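Cyclic nucleotide-binding protein (Ruegeria pomeroyi, PDB 3FX3) probably acts as a DNA-binding transcription regulator of the Crp type, pairing a cyclic nucleotide-binding domain with a helix-turn-helix domain. Local coordinates at residues R14-I19 with I55-D60; T44-E49 with E84-A89; L65-P70 with A75-F80; E88-A91 with P96-V99. All coordinates share one frame; numbering follows the deposited sequence. Where two conformers were deposited one is given.

How the contacts relate
Contacts 2, 3 and 4 lie within the jelly roll, and contact 1 joins the N-terminal helical portion to its strand 54-58. Contacts 2 and 4 lie closest, with centres about 6 Å apart; they share Glu88 and Ala89, and the Phe46 ring of contact 2 stacks on the Tyr97 ring of contact 4. Contact 3, about 11 Å from contact 2 between centres, brings Leu65 and Phe80 against Phe86. Contact 1 lies on the far face of strand 54-58, about 12 Å from contact 2 between centres, yet His56 turns inward and its NE2 is 2.7 Å from Tyr97 OH. Phe46, His56, Phe86 and Tyr97 thus gather near the probable counterpart of the cyclic nucleotide pocket of relatives.

Contact 1. Residues R14-I19 with I55-D60; sequences RNSLLI and IHVVID
Ser16 and Val57 approach to 7.0 Å between CA atoms where the chain entering helix 17-20 passes over strand 54-58, in a buried, apolar contact without a hydrogen bond between the segments. CB of Ser16 rests on Val57 CG1 at 3.9 Å, while its OG lies over both methyls of the valine. Two residues further on, Leu18 extends toward the strand with CG anti to the backbone N (chi1 177°), bringing its two methyls to Ile55: CD2 meets Ile55 CG2 at 3.7 Å and CD1 meets Ile55 CD1 at 4.0 Å, the branched chains lying across one another at a slant. Leu18 CD2 also reaches Val57, 4.3 Å from its CG2. The hydroxyl of Ser16 does a second job as N-cap, accepting from Ile19 N (3.2 Å, 162° at the hydrogen) and also bonding to the carbonyl of Ala13. With an alanine here the CB contact on Val57 would stay, but Ile19 N would probably lose its capping acceptor and Ala13 O its hydroxyl partner, leaving the start of the helix less firmly set. Ser85 of the adjoining strand bonds Leu18 N, and Leu17 packs on His140 of the second subunit. Short helices laid against the outer face of a beta-sandwich are a feature of the cyclic nucleotide-binding domain, whose jelly roll is flanked by an N-terminal helical portion.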
loop_
_atom_site.group_PDB
_atom_site.type_symbol
_atom_site.label_atom_id
_atom_site.label_comp_id
_atom_site.label_asym_id
_atom_site.label_seq_id
_atom_site.Cartn_x
_atom_site.Cartn_y
_atom_site.Cartn_z
ATOM N N ARG B 14 -0.850 -18.726 -3.530
ATOM C CA ARG B 14 -0.107 -17.848 -4.458
ATOM C C ARG B 14 -0.694 -16.438 -4.608
ATOM O O ARG B 14 -0.018 -15.534 -5.045
ATOM C CB ARG B 14 0.045 -18.528 -5.811
ATOM C CG ARG B 14 1.074 -19.673 -5.809
ATOM C CD ARG B 14 0.962 -20.520 -7.067
ATOM N NE ARG B 14 2.019 -21.527 -7.144
ATOM C CZ ARG B 14 3.269 -21.286 -7.557
ATOM N NH1 ARG B 14 3.653 -20.073 -7.947
ATOM N NH2 ARG B 14 4.152 -22.272 -7.592
ATOM N N ASN B 15 -1.941 -16.254 -4.209
ATOM C CA ASN B 15 -2.543 -14.931 -4.184
ATOM C C ASN B 15 -2.138 -14.085 -2.972
ATOM O O ASN B 15 -2.440 -12.898 -2.928
ATOM C CB ASN B 15 -4.073 -15.076 -4.209
ATOM C CG ASN B 15 -4.577 -15.713 -5.489
ATOM O OD1 ASN B 15 -3.999 -15.530 -6.569
ATOM N ND2 ASN B 15 -5.653 -16.474 -5.373
ATOM N N SER B 16 -1.473 -14.687 -1.986
ATOM C CA SER B 16 -1.119 -13.961 -0.768
ATOM C C SER B 16 0.057 -12.993 -0.968
ATOM O O SER B 16 0.921 -13.198 -1.810
ATOM C CB SER B 16 -0.765 -14.926 0.357
ATOM O OG SER B 16 0.486 -15.566 0.129
ATOM N N LEU B 17 0.066 -11.949 -0.171
ATOM C CA LEU B 17 1.177 -11.015 -0.113
ATOM C C LEU B 17 2.551 -11.698 0.035
ATOM O O LEU B 17 3.504 -11.367 -0.687
ATOM C CB LEU B 17 0.945 -10.061 1.062
ATOM C CG LEU B 17 1.928 -8.928 1.204
ATOM C CD1 LEU B 17 1.648 -7.968 0.027
ATOM C CD2 LEU B 17 1.803 -8.230 2.569
ATOM N N LEU B 18 2.655 -12.639 0.966
ATOM C CA LEU B 18 3.904 -13.380 1.167
ATOM C C LEU B 18 4.390 -14.024 -0.134
ATOM O O LEU B 18 5.527 -13.821 -0.562
ATOM C CB LEU B 18 3.720 -14.470 2.204
ATOM C CG LEU B 18 4.926 -15.365 2.475
ATOM C CD1 LEU B 18 6.098 -14.584 3.099
ATOM C CD2 LEU B 18 4.487 -16.503 3.387
ATOM N N ILE B 19 3.514 -14.811 -0.745
ATOM C CA ILE B 19 3.927 -15.637 -1.862
ATOM C C ILE B 19 4.083 -14.804 -3.158
ATOM O O ILE B 19 5.023 -15.004 -3.920
ATOM C CB ILE B 19 2.981 -16.830 -2.060
ATOM C CG1 ILE B 19 2.934 -17.675 -0.772
ATOM C CG2 ILE B 19 3.431 -17.670 -3.293
ATOM C CD1 ILE B 19 4.307 -18.260 -0.300
ATOM N N ILE B 55 4.814 -18.180 9.356
ATOM C CA ILE B 55 4.025 -17.164 8.705
ATOM C C ILE B 55 2.782 -17.871 8.180
ATOM O O ILE B 55 2.862 -19.006 7.726
ATOM C CB ILE B 55 4.790 -16.518 7.541
ATOM C CG1 ILE B 55 6.088 -15.853 8.055
ATOM C CG2 ILE B 55 3.940 -15.485 6.853
ATOM C CD1 ILE B 55 7.005 -15.333 6.919
ATOM N N HIS B 56 1.659 -17.185 8.212
ATOM C CA HIS B 56 0.351 -17.812 8.013
ATOM C C HIS B 56 -0.356 -17.329 6.780
ATOM O O HIS B 56 -0.386 -16.146 6.505
ATOM C CB HIS B 56 -0.524 -17.578 9.250
ATOM C CG HIS B 56 0.225 -17.748 10.528
ATOM N ND1 HIS B 56 0.543 -18.984 11.046
ATOM C CD2 HIS B 56 0.774 -16.835 11.369
ATOM C CE1 HIS B 56 1.228 -18.827 12.166
ATOM N NE2 HIS B 56 1.380 -17.531 12.388
ATOM N N VAL B 57 -0.952 -18.271 6.065
ATOM C CA VAL B 57 -1.727 -17.999 4.885
ATOM C C VAL B 57 -3.076 -18.737 4.954
ATOM O O VAL B 57 -3.114 -19.988 5.015
ATOM C CB VAL B 57 -0.981 -18.465 3.624
ATOM C CG1 VAL B 57 -1.770 -18.048 2.393
ATOM C CG2 VAL B 57 0.465 -17.891 3.566
ATOM N N VAL B 58 -4.172 -17.984 4.960
ATOM C CA VAL B 58 -5.510 -18.580 4.999
ATOM C C VAL B 58 -5.809 -19.195 3.632
ATOM O O VAL B 58 -5.596 -18.543 2.610
ATOM C CB VAL B 58 -6.574 -17.550 5.372
ATOM C CG1 VAL B 58 -7.981 -18.220 5.507
ATOM C CG2 VAL B 58 -6.168 -16.833 6.659
ATOM N N ILE B 59 -6.189 -20.474 3.615
ATOM C CA ILE B 59 -6.593 -21.165 2.401
ATOM C C ILE B 59 -8.112 -21.126 2.273
ATOM O O ILE B 59 -8.645 -21.001 1.165
ATOM C CB ILE B 59 -6.139 -22.616 2.411
ATOM C CG1 ILE B 59 -4.614 -22.690 2.556
ATOM C CG2 ILE B 59 -6.641 -23.354 1.160
ATOM C CD1 ILE B 59 -3.807 -21.796 1.604
ATOM N N ASP B 60 -8.805 -21.205 3.403
ATOM C CA ASP B 60 -10.270 -21.162 3.421
ATOM C C ASP B 60 -10.756 -20.678 4.774
ATOM O O ASP B 60 -10.123 -20.982 5.791
ATOM C CB ASP B 60 -10.849 -22.571 3.194
ATOM C CG ASP B 60 -12.350 -22.545 2.874
ATOM O OD1 ASP B 60 -12.738 -21.956 1.839
ATOM O OD2 ASP B 60 -13.138 -23.063 3.674
#

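Contact 2. Residues T44-E49 with E84-A89; sequences TLFLQE and ESFGEA
Phe86 and Phe46 meet rim to rim between backbones that stay well apart, their nearest CA atoms (Phe46 and Gly87) separated by 10.9 Å. From the CB of Phe86, which packs on the Phe80 ring, the side chain runs into the interior with CG between the backbone N and the carbonyl carbon (chi1 63°). CE1 then passes beside Val58. On the other side of the ring CE2 does most of the work: it touches Phe46 CE2 at 3.7 Å and Phe46 CZ at 3.9 Å, and Leu65 borders it too. At the tip, CZ meets Leu45 CD2 at 4.3 Å. Each ring presents its edge to the other, so this is apolar edge contact and not a stack; the face of Phe46 is used instead by Tyr97, on which it stacks, and His56 lies against both phenylalanines. Gly87 follows with a positive phi of 84°, where a CB would press on the preceding carbonyl O, and it forms the N-cap of helix 88-93. The aromatic cluster bridges the two sheets inside the jelly roll. The Phe-Gly-Glu sequence at residues 86-88 matches the start of the phosphate-binding cassette in cyclic nucleotide-binding domains.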
loop_
_atom_site.group_PDB
_atom_site.type_symbol
_atom_site.label_atom_id
_atom_site.label_comp_id
_atom_site.label_asym_id
_atom_site.label_seq_id
_atom_site.Cartn_x
_atom_site.Cartn_y
_atom_site.Cartn_z
ATOM N N THR B 44 -8.068 -21.705 18.603
ATOM C CA THR B 44 -6.873 -20.885 18.642
ATOM C C THR B 44 -5.812 -21.336 17.606
ATOM O O THR B 44 -5.504 -22.527 17.510
ATOM C CB THR B 44 -6.250 -20.925 20.042
ATOM O OG1 THR B 44 -7.147 -20.294 20.959
ATOM C CG2 THR B 44 -4.881 -20.224 20.091
ATOM N N LEU B 45 -5.286 -20.378 16.836
ATOM C CA LEU B 45 -4.114 -20.604 15.968
ATOM C C LEU B 45 -2.868 -20.281 16.746
ATOM O O LEU B 45 -1.917 -21.039 16.714
ATOM C CB LEU B 45 -4.143 -19.718 14.722
ATOM C CG LEU B 45 -5.083 -20.098 13.579
ATOM C CD1 LEU B 45 -6.551 -19.863 13.972
ATOM C CD2 LEU B 45 -4.712 -19.293 12.326
ATOM N N PHE B 46 -2.879 -19.133 17.432
ATOM C CA PHE B 46 -1.830 -18.783 18.347
ATOM C C PHE B 46 -2.317 -17.747 19.315
ATOM O O PHE B 46 -3.321 -17.104 19.099
ATOM C CB PHE B 46 -0.580 -18.271 17.621
ATOM C CG PHE B 46 -0.821 -17.090 16.691
ATOM C CD1 PHE B 46 -0.861 -15.792 17.179
ATOM C CD2 PHE B 46 -0.956 -17.283 15.326
ATOM C CE1 PHE B 46 -1.070 -14.711 16.324
ATOM C CE2 PHE B 46 -1.166 -16.204 14.455
ATOM C CZ PHE B 46 -1.216 -14.923 14.952
ATOM N N LEU B 47 -1.545 -17.577 20.367
ATOM C CA LEU B 47 -1.838 -16.625 21.416
ATOM C C LEU B 47 -0.736 -15.565 21.525
ATOM O O LEU B 47 0.457 -15.830 21.305
ATOM C CB LEU B 47 -1.978 -17.355 22.768
ATOM C CG LEU B 47 -3.132 -18.345 22.935
ATOM C CD1 LEU B 47 -3.065 -19.023 24.351
ATOM C CD2 LEU B 47 -4.499 -17.606 22.699
ATOM N N GLN B 48 -1.183 -14.370 21.893
ATOM C CA GLN B 48 -0.343 -13.267 22.293
ATOM C C GLN B 48 0.789 -13.734 23.211
ATOM O O GLN B 48 0.547 -14.499 24.108
ATOM C CB GLN B 48 -1.225 -12.279 23.052
ATOM C CG GLN B 48 -0.892 -10.862 22.853
ATOM C CD GLN B 48 -1.834 -9.906 23.600
ATOM O OE1 GLN B 48 -3.067 -9.932 23.442
ATOM N NE2 GLN B 48 -1.243 -9.064 24.419
ATOM N N GLU B 49 1.997 -13.226 22.966
ATOM C CA GLU B 49 3.237 -13.565 23.656
ATOM C C GLU B 49 3.900 -14.885 23.256
ATOM O O GLU B 49 5.019 -15.120 23.654
ATOM C CB GLU B 49 3.111 -13.498 25.195
ATOM C CG GLU B 49 2.528 -12.192 25.712
ATOM C CD GLU B 49 3.266 -10.960 25.202
ATOM O OE1 GLU B 49 4.521 -11.007 25.052
ATOM O OE2 GLU B 49 2.575 -9.950 24.945
ATOM N N GLU B 84 -4.999 -14.827 1.788
ATOM C CA GLU B 84 -4.328 -13.721 2.475
ATOM C C GLU B 84 -3.333 -14.228 3.486
ATOM O O GLU B 84 -3.618 -15.198 4.224
ATOM C CB GLU B 84 -5.346 -12.798 3.158
ATOM C CG GLU B 84 -6.365 -12.214 2.176
ATOM C CD GLU B 84 -7.374 -11.280 2.850
ATOM O OE1 GLU B 84 -7.848 -11.536 3.988
ATOM O OE2 GLU B 84 -7.691 -10.257 2.217
ATOM N N SER B 85 -2.168 -13.578 3.529
ATOM C CA SER B 85 -1.115 -13.958 4.474
ATOM C C SER B 85 -1.060 -12.972 5.613
ATOM O O SER B 85 -1.512 -11.845 5.484
ATOM C CB SER B 85 0.272 -14.011 3.808
ATOM O OG SER B 85 0.624 -12.770 3.228
ATOM N N PHE B 86 -0.514 -13.401 6.737
ATOM C CA PHE B 86 -0.264 -12.480 7.833
ATOM C C PHE B 86 0.836 -13.044 8.738
ATOM O O PHE B 86 1.170 -14.229 8.649
ATOM C CB PHE B 86 -1.572 -12.198 8.610
ATOM C CG PHE B 86 -2.178 -13.420 9.279
ATOM C CD1 PHE B 86 -3.056 -14.216 8.611
ATOM C CD2 PHE B 86 -1.845 -13.756 10.578
ATOM C CE1 PHE B 86 -3.603 -15.337 9.201
ATOM C CE2 PHE B 86 -2.418 -14.866 11.194
ATOM C CZ PHE B 86 -3.293 -15.667 10.485
ATOM N N GLY B 87 1.382 -12.199 9.621
ATOM C CA GLY B 87 2.455 -12.579 10.513
ATOM C C GLY B 87 3.868 -12.505 9.960
ATOM O O GLY B 87 4.812 -12.982 10.612
ATOM N N GLU B 88 4.021 -11.927 8.760
ATOM C CA GLU B 88 5.328 -11.848 8.100
ATOM C C GLU B 88 6.316 -11.073 8.958
ATOM O O GLU B 88 7.399 -11.588 9.265
ATOM C CB GLU B 88 5.262 -11.191 6.702
ATOM C CG GLU B 88 4.308 -11.817 5.699
ATOM C CD GLU B 88 2.884 -11.267 5.757
ATOM O OE1 GLU B 88 2.513 -10.598 6.743
ATOM O OE2 GLU B 88 2.122 -11.514 4.798
ATOM N N ALA B 89 5.947 -9.859 9.361
ATOM C CA ALA B 89 6.874 -8.991 10.086
ATOM C C ALA B 89 7.344 -9.638 11.385
ATOM O O ALA B 89 8.554 -9.650 11.707
ATOM C CB ALA B 89 6.242 -7.593 10.370
#

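Contact 3. Residues L65-P70 with A75-F80; sequences LFRMTP and AVVSVF
Leu65 and Ser78 form a hydrogen-bonded pair of the antiparallel beta hairpin 62-68/74-81, at the edge of one sheet of the jelly roll. Leu65 N gives a nearly straight bond (175°) to Ser78 O at 2.8 Å. Its carbonyl faces a classic beta bulge: Leu65 O accepts from Val77 N at 2.7 Å and, more distantly, from Ser78 N at 3.3 Å, both donors coming from the same face of the carbonyl plane. The leucine side chain turns to the interior, where CD2 reaches the rim of the Phe80 ring, 3.6 Å from CE2. Beyond the bulge the register has slipped by one residue, and Phe66 faces Val76 in a non-hydrogen-bonded pair; here Phe66 CA comes 3.2 Å from Ala75 O in a CA-H...O contact. The Phe66 ring leads away from the hairpin partner toward strand 100-103, and the selenium of selenomethionine Met68 sits at its edge, in the ring plane. Arg67 restores a hydrogen-bonded pair, with its N bonded to Ala75 O at 3.0 Å and its O accepting from Ala75 N at 2.9 Å. Its side chain stays on the Ala75 face and bends at chi3 (-100°), bringing NH1 near the alanine methyl at the solvent side. After the strand ends, the Thr69 hydroxyl turns to Ser73 N in the connecting turn, while Thr69 CG2 lies 4.1 Å from Ala75 CB.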
loop_
_atom_site.group_PDB
_atom_site.type_symbol
_atom_site.label_atom_id
_atom_site.label_comp_id
_atom_site.label_asym_id
_atom_site.label_seq_id
_atom_site.Cartn_x
_atom_site.Cartn_y
_atom_site.Cartn_z
ATOM N N LEU B 65 -7.701 -11.580 14.280
ATOM C CA LEU B 65 -6.602 -11.255 15.164
ATOM C C LEU B 65 -7.147 -10.256 16.183
ATOM O O LEU B 65 -7.841 -9.325 15.803
ATOM C CB LEU B 65 -5.452 -10.610 14.387
ATOM C CG LEU B 65 -4.432 -11.530 13.690
ATOM C CD1 LEU B 65 -5.054 -12.752 13.114
ATOM C CD2 LEU B 65 -3.607 -10.776 12.612
ATOM N N PHE B 66 -6.789 -10.415 17.450
ATOM C CA PHE B 66 -7.311 -9.541 18.505
ATOM C C PHE B 66 -6.304 -9.408 19.651
ATOM O O PHE B 66 -5.492 -10.307 19.871
ATOM C CB PHE B 66 -8.653 -10.092 19.018
ATOM C CG PHE B 66 -8.556 -11.451 19.667
ATOM C CD1 PHE B 66 -8.640 -12.598 18.907
ATOM C CD2 PHE B 66 -8.423 -11.573 21.049
ATOM C CE1 PHE B 66 -8.547 -13.863 19.491
ATOM C CE2 PHE B 66 -8.339 -12.828 21.660
ATOM C CZ PHE B 66 -8.414 -13.976 20.884
ATOM N N ARG B 67 -6.326 -8.274 20.347
ATOM C CA ARG B 67 -5.552 -8.137 21.567
ATOM C C ARG B 67 -6.446 -7.965 22.769
ATOM O O ARG B 67 -7.580 -7.514 22.652
ATOM C CB ARG B 67 -4.509 -7.031 21.492
ATOM C CG ARG B 67 -5.023 -5.643 21.219
ATOM C CD ARG B 67 -3.897 -4.588 21.477
ATOM N NE ARG B 67 -4.024 -3.935 22.791
ATOM C CZ ARG B 67 -4.957 -3.026 23.115
ATOM N NH1 ARG B 67 -5.879 -2.640 22.211
ATOM N NH2 ARG B 67 -4.981 -2.509 24.358
HETATM N N MSE B 68 -5.922 -8.358 23.922
HETATM C CA MSE B 68 -6.611 -8.210 25.180
HETATM C C MSE B 68 -6.379 -6.810 25.741
HETATM O O MSE B 68 -5.252 -6.424 25.922
HETATM C CB MSE B 68 -6.088 -9.252 26.178
HETATM C CG MSE B 68 -6.273 -10.684 25.684
HETATM SE SE MSE B 68 -8.152 -10.963 25.169
HETATM C CE MSE B 68 -8.929 -10.326 26.816
ATOM N N THR B 69 -7.457 -6.073 26.012
ATOM C CA THR B 69 -7.363 -4.778 26.703
ATOM C C THR B 69 -6.990 -5.079 28.161
ATOM O O THR B 69 -7.076 -6.233 28.599
ATOM C CB THR B 69 -8.693 -3.949 26.601
ATOM O OG1 THR B 69 -9.714 -4.480 27.458
ATOM C CG2 THR B 69 -9.223 -3.942 25.160
ATOM N N PRO B 70 -6.516 -4.074 28.915
ATOM C CA PRO B 70 -6.208 -4.428 30.332
ATOM C C PRO B 70 -7.452 -4.573 31.212
ATOM O O PRO B 70 -7.419 -5.264 32.214
ATOM C CB PRO B 70 -5.272 -3.304 30.785
ATOM C CG PRO B 70 -4.645 -2.809 29.500
ATOM C CD PRO B 70 -5.815 -2.847 28.505
ATOM N N ALA B 75 -10.257 -6.819 21.866
ATOM C CA ALA B 75 -10.290 -5.810 20.812
ATOM C C ALA B 75 -9.837 -6.437 19.466
ATOM O O ALA B 75 -8.656 -6.712 19.310
ATOM C CB ALA B 75 -9.335 -4.676 21.174
ATOM N N VAL B 76 -10.752 -6.625 18.509
ATOM C CA VAL B 76 -10.408 -7.170 17.185
ATOM C C VAL B 76 -9.543 -6.184 16.421
ATOM O O VAL B 76 -9.891 -5.038 16.295
ATOM C CB VAL B 76 -11.647 -7.544 16.348
ATOM C CG1 VAL B 76 -11.258 -8.012 14.934
ATOM C CG2 VAL B 76 -12.455 -8.648 17.063
ATOM N N VAL B 77 -8.408 -6.644 15.930
ATOM C CA VAL B 77 -7.454 -5.821 15.192
ATOM C C VAL B 77 -7.589 -6.036 13.674
ATOM O O VAL B 77 -7.352 -5.115 12.888
ATOM C CB VAL B 77 -6.009 -6.209 15.599
ATOM C CG1 VAL B 77 -4.953 -5.593 14.632
ATOM C CG2 VAL B 77 -5.759 -5.822 16.999
ATOM N N SER B 78 -7.895 -7.258 13.251
ATOM C CA SER B 78 -8.038 -7.569 11.823
ATOM C C SER B 78 -8.751 -8.873 11.635
ATOM O O SER B 78 -8.753 -9.713 12.535
ATOM C CB SER B 78 -6.700 -7.729 11.136
ATOM O OG SER B 78 -5.668 -7.219 11.897
ATOM N N VAL B 79 -9.311 -9.043 10.445
ATOM C CA VAL B 79 -9.781 -10.325 9.970
ATOM C C VAL B 79 -9.181 -10.644 8.622
ATOM O O VAL B 79 -9.051 -9.761 7.771
ATOM C CB VAL B 79 -11.310 -10.425 9.901
ATOM C CG1 VAL B 79 -11.851 -10.458 11.277
ATOM C CG2 VAL B 79 -11.922 -9.263 9.112
ATOM N N PHE B 80 -8.804 -11.899 8.426
ATOM C CA PHE B 80 -8.213 -12.365 7.156
ATOM C C PHE B 80 -8.962 -13.554 6.636
ATOM O O PHE B 80 -9.518 -14.331 7.422
ATOM C CB PHE B 80 -6.735 -12.748 7.357
ATOM C CG PHE B 80 -5.853 -11.574 7.659
ATOM C CD1 PHE B 80 -5.457 -10.719 6.654
ATOM C CD2 PHE B 80 -5.461 -11.287 8.965
ATOM C CE1 PHE B 80 -4.655 -9.602 6.939
ATOM C CE2 PHE B 80 -4.668 -10.192 9.248
ATOM C CZ PHE B 80 -4.259 -9.351 8.252
#

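Contact 4. Residues E88-A91 with P96-V99; sequences EAVA and PYPV
Val90 packs between helix 88-93 and the loop that follows it, its CA 6.9 Å from that of Tyr97. The closer packing is on the Tyr97 side. Val90 CG1 approaches the CD1-CE1 bond of the phenol ring obliquely, 4.0 Å from each atom, and the two side chains cross at about a right angle. CG1 sits between the backbone N and the carbonyl carbon (chi1 61°), which leaves CG2 as the branch facing the loop backbone, 3.9 Å from Pro96 O. Tyr97 is buried and held at several points: its OH hydrogen-bonds His56, and its backbone bonds Glu49 and Glu50. The other side is slacker. Pro98 CD comes only to 4.5 Å from Val90 CG2, the pyrrolidine rings of Pro96 and Pro98 are largely turned to solvent, and no hydrogen bond joins residues 88-91 to 96-99. A short helix that begins at the glutamate of a Phe-Gly-Glu sequence and is followed by a loop leading into the next strand matches the phosphate-binding cassette of the cyclic nucleotide-binding fold. By its place in that sequence pattern, just before Ser100 and Ala101, Val99 probably stands where cAMP-binding relatives carry the arginine that grips the cyclic phosphate.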
loop_
_atom_site.group_PDB
_atom_site.type_symbol
_atom_site.label_atom_id
_atom_site.label_comp_id
_atom_site.label_asym_id
_atom_site.label_seq_id
_atom_site.Cartn_x
_atom_site.Cartn_y
_atom_site.Cartn_z
ATOM N N GLU B 88 4.021 -11.927 8.760
ATOM C CA GLU B 88 5.328 -11.848 8.100
ATOM C C GLU B 88 6.316 -11.073 8.958
ATOM O O GLU B 88 7.399 -11.588 9.265
ATOM C CB GLU B 88 5.262 -11.191 6.702
ATOM C CG GLU B 88 4.308 -11.817 5.699
ATOM C CD GLU B 88 2.884 -11.267 5.757
ATOM O OE1 GLU B 88 2.513 -10.598 6.743
ATOM O OE2 GLU B 88 2.122 -11.514 4.798
ATOM N N ALA B 89 5.947 -9.859 9.361
ATOM C CA ALA B 89 6.874 -8.991 10.086
ATOM C C ALA B 89 7.344 -9.638 11.385
ATOM O O ALA B 89 8.554 -9.650 11.707
ATOM C CB ALA B 89 6.242 -7.593 10.370
ATOM N N VAL B 90 6.396 -10.164 12.170
ATOM C CA VAL B 90 6.769 -10.657 13.475
ATOM C C VAL B 90 7.595 -11.933 13.369
ATOM O O VAL B 90 8.493 -12.175 14.189
ATOM C CB VAL B 90 5.541 -10.783 14.433
ATOM C CG1 VAL B 90 4.491 -11.758 13.909
ATOM C CG2 VAL B 90 6.034 -11.221 15.767
ATOM N N ALA B 91 7.334 -12.731 12.335
ATOM C CA ALA B 91 8.088 -13.928 12.125
ATOM C C ALA B 91 9.546 -13.577 11.732
ATOM O O ALA B 91 10.485 -14.191 12.218
ATOM C CB ALA B 91 7.422 -14.819 11.060
ATOM N N PRO B 96 7.731 -11.634 20.102
ATOM C CA PRO B 96 6.542 -12.360 20.550
ATOM C C PRO B 96 5.263 -11.827 19.879
ATOM O O PRO B 96 5.188 -10.653 19.560
ATOM C CB PRO B 96 6.526 -12.115 22.071
ATOM C CG PRO B 96 7.987 -11.772 22.436
ATOM C CD PRO B 96 8.449 -10.978 21.205
ATOM N N TYR B 97 4.281 -12.689 19.646
ATOM C CA TYR B 97 3.043 -12.260 19.011
ATOM C C TYR B 97 2.404 -11.136 19.823
ATOM O O TYR B 97 2.257 -11.273 21.036
ATOM C CB TYR B 97 2.055 -13.406 18.904
ATOM C CG TYR B 97 2.296 -14.391 17.791
ATOM C CD1 TYR B 97 2.339 -13.973 16.471
ATOM C CD2 TYR B 97 2.450 -15.759 18.050
ATOM C CE1 TYR B 97 2.546 -14.866 15.430
ATOM C CE2 TYR B 97 2.641 -16.687 16.989
ATOM C CZ TYR B 97 2.671 -16.207 15.673
ATOM O OH TYR B 97 2.855 -17.062 14.590
ATOM N N PRO B 98 2.035 -10.019 19.167
ATOM C CA PRO B 98 1.380 -8.903 19.841
ATOM C C PRO B 98 -0.137 -9.087 19.907
ATOM O O PRO B 98 -0.812 -8.308 20.557
ATOM C CB PRO B 98 1.738 -7.696 18.955
ATOM C CG PRO B 98 1.906 -8.250 17.614
ATOM C CD PRO B 98 2.355 -9.688 17.765
ATOM N N VAL B 99 -0.642 -10.119 19.230
ATOM C CA VAL B 99 -2.060 -10.432 19.163
ATOM C C VAL B 99 -2.253 -11.944 19.218
ATOM O O VAL B 99 -1.290 -12.724 19.032
ATOM C CB VAL B 99 -2.712 -9.880 17.881
ATOM C CG1 VAL B 99 -2.629 -8.345 17.847
ATOM C CG2 VAL B 99 -2.088 -10.479 16.641
#